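Local coordinates for protein cyclin-dependent kinase inhibitor 3 (Homo sapiens, PDB 1FPZ) that removes phosphate from phosphotyrosine and phosphoserine or phosphothreonine in proteins, dephosphorylating the kinase CDK2 in a cyclin-dependent manner and so probably taking part in cell cycle control, at residues S147-L155 and A167-R175. The protein carries 1 engineered substitution. Residues are numbered along the deposited sequence; the frame is centred on the assembly and turned at random.
Sequences SCLVAACLL and AIDSLRDLR
Cys148 meets Leu171 and Arg175 where two helices of the protein-tyrosine phosphatase fold pack together. Helix 146-158 follows the loop of the active site, where the engineered Ser140 replaces the catalytic cysteine, the probable phosphocysteine intermediate. The segment axes come within 8.9 Å, with 134° between their N-to-C directions, closer to antiparallel than parallel. With SG anti to the carbonyl carbon (chi1 -55°), Cys148 turns its sulfur to Arg175 CG, 3.4 Å away. Arg175 NE makes a weak hydrogen bond to Gly143 O in that loop. Leu171 is a knob in the hole formed by Cys148, Ala151, Ala152 and Leu155. Ala151 CB meets one branch, Leu171 CD1, at 3.6 Å. Ala152 N lies 3.8 Å from the other branch, Leu171 CD2. An alanine in place of Leu171 would probably open a gap between the helices and leave Ala151 CB and Leu155 CD1 without their leucine partner. The small side chains of Ala152 and Ala167 let the backbones come close, their CA atoms 5.2 Å apart. Leu155 closes the far end. Its CB faces Ala167 CB, while its CD1 reaches Leu171 CD2 at 3.9 Å and Ser170 CB at 4.1 Å.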
ATOM      1  N   SER A 147      -0.909  -4.848   0.341  1.00 33.63           N
ATOM      2  CA  SER A 147      -1.302  -3.464   0.608  1.00 33.57           C
ATOM      3  C   SER A 147      -2.130  -3.314   1.870  1.00 34.58           C
ATOM      4  O   SER A 147      -1.930  -2.364   2.629  1.00 33.72           O
ATOM      5  CB  SER A 147      -2.081  -2.874  -0.563  1.00 32.24           C
ATOM      6  OG  SER A 147      -1.227  -2.628  -1.648  1.00 30.58           O
ATOM      7  N   CYS A 148      -3.052  -4.252   2.105  1.00 35.12           N
ATOM      8  CA  CYS A 148      -3.887  -4.186   3.299  1.00 34.96           C
ATOM      9  C   CYS A 148      -3.062  -4.488   4.520  1.00 35.01           C
ATOM     10  O   CYS A 148      -3.332  -3.978   5.613  1.00 35.39           O
ATOM     11  CB  CYS A 148      -5.026  -5.181   3.206  1.00 35.48           C
ATOM     12  SG  CYS A 148      -5.941  -4.934   1.727  1.00 39.52           S
ATOM     13  N   LEU A 149      -2.036  -5.316   4.334  1.00 34.53           N
ATOM     14  CA  LEU A 149      -1.143  -5.669   5.433  1.00 33.49           C
ATOM     15  C   LEU A 149      -0.445  -4.399   5.933  1.00 32.70           C
ATOM     16  O   LEU A 149      -0.418  -4.124   7.137  1.00 34.77           O
ATOM     17  CB  LEU A 149      -0.103  -6.689   4.953  1.00 34.22           C
ATOM     18  CG  LEU A 149       0.957  -7.221   5.907  1.00 34.20           C
ATOM     19  CD1 LEU A 149       0.397  -8.356   6.724  1.00 34.60           C
ATOM     20  CD2 LEU A 149       2.131  -7.722   5.101  1.00 33.44           C
ATOM     21  N   VAL A 150       0.102  -3.622   5.003  1.00 29.88           N
ATOM     22  CA  VAL A 150       0.790  -2.384   5.340  1.00 27.16           C
ATOM     23  C   VAL A 150      -0.208  -1.377   5.916  1.00 25.37           C
ATOM     24  O   VAL A 150       0.061  -0.740   6.912  1.00 25.36           O
ATOM     25  CB  VAL A 150       1.497  -1.778   4.097  1.00 25.94           C
ATOM     26  CG1 VAL A 150       2.052  -0.415   4.420  1.00 24.20           C
ATOM     27  CG2 VAL A 150       2.626  -2.699   3.636  1.00 24.86           C
ATOM     28  N   ALA A 151      -1.370  -1.247   5.295  1.00 25.88           N
ATOM     29  CA  ALA A 151      -2.391  -0.311   5.773  1.00 24.30           C
ATOM     30  C   ALA A 151      -2.779  -0.684   7.190  1.00 24.94           C
ATOM     31  O   ALA A 151      -2.819   0.165   8.063  1.00 24.31           O
ATOM     32  CB  ALA A 151      -3.609  -0.376   4.873  1.00 23.01           C
ATOM     33  N   ALA A 152      -3.071  -1.968   7.416  1.00 26.23           N
ATOM     34  CA  ALA A 152      -3.476  -2.430   8.738  1.00 26.56           C
ATOM     35  C   ALA A 152      -2.334  -2.277   9.734  1.00 27.30           C
ATOM     36  O   ALA A 152      -2.555  -2.029  10.920  1.00 29.76           O
ATOM     37  CB  ALA A 152      -3.930  -3.849   8.658  1.00 26.68           C
ATOM     38  N   CYS A 153      -1.110  -2.432   9.258  1.00 27.28           N
ATOM     39  CA  CYS A 153       0.037  -2.237  10.132  1.00 28.30           C
ATOM     40  C   CYS A 153       0.108  -0.766  10.566  1.00 26.85           C
ATOM     41  O   CYS A 153       0.410  -0.470  11.713  1.00 27.76           O
ATOM     42  CB  CYS A 153       1.322  -2.615   9.400  1.00 30.61           C
ATOM     43  SG  CYS A 153       1.912  -4.240   9.785  1.00 32.75           S
ATOM     44  N   LEU A 154      -0.176   0.148   9.634  1.00 26.60           N
ATOM     45  CA  LEU A 154      -0.128   1.593   9.908  1.00 25.56           C
ATOM     46  C   LEU A 154      -1.168   1.965  10.979  1.00 26.56           C
ATOM     47  O   LEU A 154      -0.922   2.835  11.795  1.00 27.44           O
ATOM     48  CB  LEU A 154      -0.371   2.406   8.619  1.00 23.91           C
ATOM     49  CG  LEU A 154      -0.428   3.955   8.763  1.00 23.96           C
ATOM     50  CD1 LEU A 154       0.977   4.526   8.876  1.00 20.00           C
ATOM     51  CD2 LEU A 154      -1.111   4.611   7.545  1.00 21.69           C
ATOM     52  N   LEU A 155      -2.325   1.306  10.972  1.00 27.82           N
ATOM     53  CA  LEU A 155      -3.353   1.592  11.976  1.00 29.84           C
ATOM     54  C   LEU A 155      -2.816   1.178  13.350  1.00 32.05           C
ATOM     55  O   LEU A 155      -2.911   1.951  14.296  1.00 33.58           O
ATOM     56  CB  LEU A 155      -4.666   0.856  11.668  1.00 28.11           C
ATOM     57  CG  LEU A 155      -5.350   1.356  10.389  1.00 28.64           C
ATOM     58  CD1 LEU A 155      -6.623   0.585  10.146  1.00 24.91           C
ATOM     59  CD2 LEU A 155      -5.647   2.869  10.526  1.00 27.82           C
ATOM     60  N   ALA A 167      -8.069  -3.781  13.139  1.00 49.31           N
ATOM     61  CA  ALA A 167      -7.409  -3.174  11.989  1.00 46.59           C
ATOM     62  C   ALA A 167      -7.696  -3.993  10.765  1.00 44.62           C
ATOM     63  O   ALA A 167      -7.831  -3.472   9.665  1.00 44.76           O
ATOM     64  CB  ALA A 167      -5.917  -3.091  12.216  1.00 46.21           C
ATOM     65  N   ILE A 168      -7.789  -5.292  10.965  1.00 43.70           N
ATOM     66  CA  ILE A 168      -8.075  -6.186   9.873  1.00 42.44           C
ATOM     67  C   ILE A 168      -9.510  -5.915   9.426  1.00 40.98           C
ATOM     68  O   ILE A 168      -9.782  -5.796   8.234  1.00 40.70           O
ATOM     69  CB  ILE A 168      -7.830  -7.642  10.342  1.00 43.12           C
ATOM     70  CG1 ILE A 168      -6.355  -7.772  10.763  1.00 42.52           C
ATOM     71  CG2 ILE A 168      -8.151  -8.631   9.237  1.00 42.05           C
ATOM     72  CD1 ILE A 168      -6.041  -8.976  11.601  1.00 41.70           C
ATOM     73  N   ASP A 169     -10.417  -5.754  10.384  1.00 40.66           N
ATOM     74  CA  ASP A 169     -11.817  -5.485  10.062  1.00 40.25           C
ATOM     75  C   ASP A 169     -11.967  -4.206   9.236  1.00 39.47           C
ATOM     76  O   ASP A 169     -12.728  -4.153   8.273  1.00 38.40           O
ATOM     77  CB  ASP A 169     -12.639  -5.369  11.351  1.00 41.14           C
ATOM     78  CG  ASP A 169     -12.615  -6.648  12.185  1.00 41.87           C
ATOM     79  OD1 ASP A 169     -12.518  -7.740  11.582  1.00 41.31           O
ATOM     80  OD2 ASP A 169     -12.712  -6.567  13.437  1.00 39.37           O
ATOM     81  N   SER A 170     -11.234  -3.165   9.613  1.00 39.35           N
ATOM     82  CA  SER A 170     -11.318  -1.910   8.873  1.00 39.13           C
ATOM     83  C   SER A 170     -10.916  -2.071   7.412  1.00 39.72           C
ATOM     84  O   SER A 170     -11.545  -1.494   6.530  1.00 39.04           O
ATOM     85  CB  SER A 170     -10.442  -0.835   9.514  1.00 38.64           C
ATOM     86  OG  SER A 170     -10.776  -0.622  10.870  1.00 39.31           O
ATOM     87  N   LEU A 171      -9.866  -2.845   7.146  1.00 41.30           N
ATOM     88  CA  LEU A 171      -9.429  -3.051   5.766  1.00 41.78           C
ATOM     89  C   LEU A 171     -10.377  -3.993   5.033  1.00 43.07           C
ATOM     90  O   LEU A 171     -10.624  -3.833   3.829  1.00 43.72           O
ATOM     91  CB  LEU A 171      -7.991  -3.593   5.728  1.00 40.98           C
ATOM     92  CG  LEU A 171      -6.840  -2.567   5.755  1.00 38.24           C
ATOM     93  CD1 LEU A 171      -6.960  -1.674   4.549  1.00 36.87           C
ATOM     94  CD2 LEU A 171      -6.867  -1.734   7.033  1.00 37.93           C
ATOM     95  N   ARG A 172     -10.912  -4.966   5.769  1.00 44.14           N
ATOM     96  CA  ARG A 172     -11.859  -5.925   5.211  1.00 45.61           C
ATOM     97  C   ARG A 172     -13.060  -5.121   4.698  1.00 46.55           C
ATOM     98  O   ARG A 172     -13.601  -5.396   3.632  1.00 45.98           O
ATOM     99  CB  ARG A 172     -12.287  -6.927   6.305  1.00 45.01           C
ATOM    100  CG  ARG A 172     -11.163  -7.848   6.877  1.00 43.85           C
ATOM    101  CD  ARG A 172     -11.652  -8.705   8.081  1.00 42.48           C
ATOM    102  NE  ARG A 172     -10.692  -9.715   8.560  1.00 41.24           N
ATOM    103  CZ  ARG A 172     -10.852 -10.456   9.660  1.00 39.96           C
ATOM    104  NH1 ARG A 172     -11.932 -10.327  10.425  1.00 38.85           N
ATOM    105  NH2 ARG A 172      -9.922 -11.327  10.012  1.00 38.75           N
ATOM    106  N   ASP A 173     -13.437  -4.099   5.466  1.00 48.93           N
ATOM    107  CA  ASP A 173     -14.558  -3.230   5.129  1.00 50.62           C
ATOM    108  C   ASP A 173     -14.251  -2.367   3.928  1.00 50.48           C
ATOM    109  O   ASP A 173     -15.158  -1.849   3.288  1.00 50.20           O
ATOM    110  CB  ASP A 173     -14.907  -2.332   6.319  1.00 52.86           C
ATOM    111  CG  ASP A 173     -15.358  -3.128   7.552  1.00 54.16           C
ATOM    112  OD1 ASP A 173     -15.704  -2.485   8.579  1.00 55.50           O
ATOM    113  OD2 ASP A 173     -15.368  -4.381   7.501  1.00 53.01           O
ATOM    114  N   LEU A 174     -12.964  -2.217   3.629  1.00 51.68           N
ATOM    115  CA  LEU A 174     -12.518  -1.408   2.501  1.00 53.31           C
ATOM    116  C   LEU A 174     -12.229  -2.228   1.250  1.00 55.25           C
ATOM    117  O   LEU A 174     -12.563  -1.817   0.143  1.00 54.77           O
ATOM    118  CB  LEU A 174     -11.244  -0.642   2.872  1.00 51.53           C
ATOM    119  CG  LEU A 174     -10.836   0.638   2.120  1.00 50.32           C
ATOM    120  CD1 LEU A 174      -9.463   0.435   1.500  1.00 48.79           C
ATOM    121  CD2 LEU A 174     -11.870   1.029   1.066  1.00 48.33           C
ATOM    122  N   ARG A 175     -11.611  -3.391   1.433  1.00 57.78           N
ATOM    123  CA  ARG A 175     -11.221  -4.243   0.304  1.00 61.42           C
ATOM    124  C   ARG A 175     -12.003  -5.542   0.070  1.00 64.17           C
ATOM    125  O   ARG A 175     -11.846  -6.169  -0.983  1.00 64.95           O
ATOM    126  CB  ARG A 175      -9.737  -4.618   0.441  1.00 59.83           C
ATOM    127  CG  ARG A 175      -8.800  -3.463   0.714  1.00 57.44           C
ATOM    128  CD  ARG A 175      -8.870  -2.496  -0.406  1.00 55.67           C
ATOM    129  NE  ARG A 175      -8.725  -3.197  -1.668  1.00 54.77           N
ATOM    130  CZ  ARG A 175      -9.140  -2.705  -2.821  1.00 53.91           C
ATOM    131  NH1 ARG A 175      -9.718  -1.514  -2.849  1.00 52.35           N
ATOM    132  NH2 ARG A 175      -8.985  -3.405  -3.932  1.00 53.71           N
TER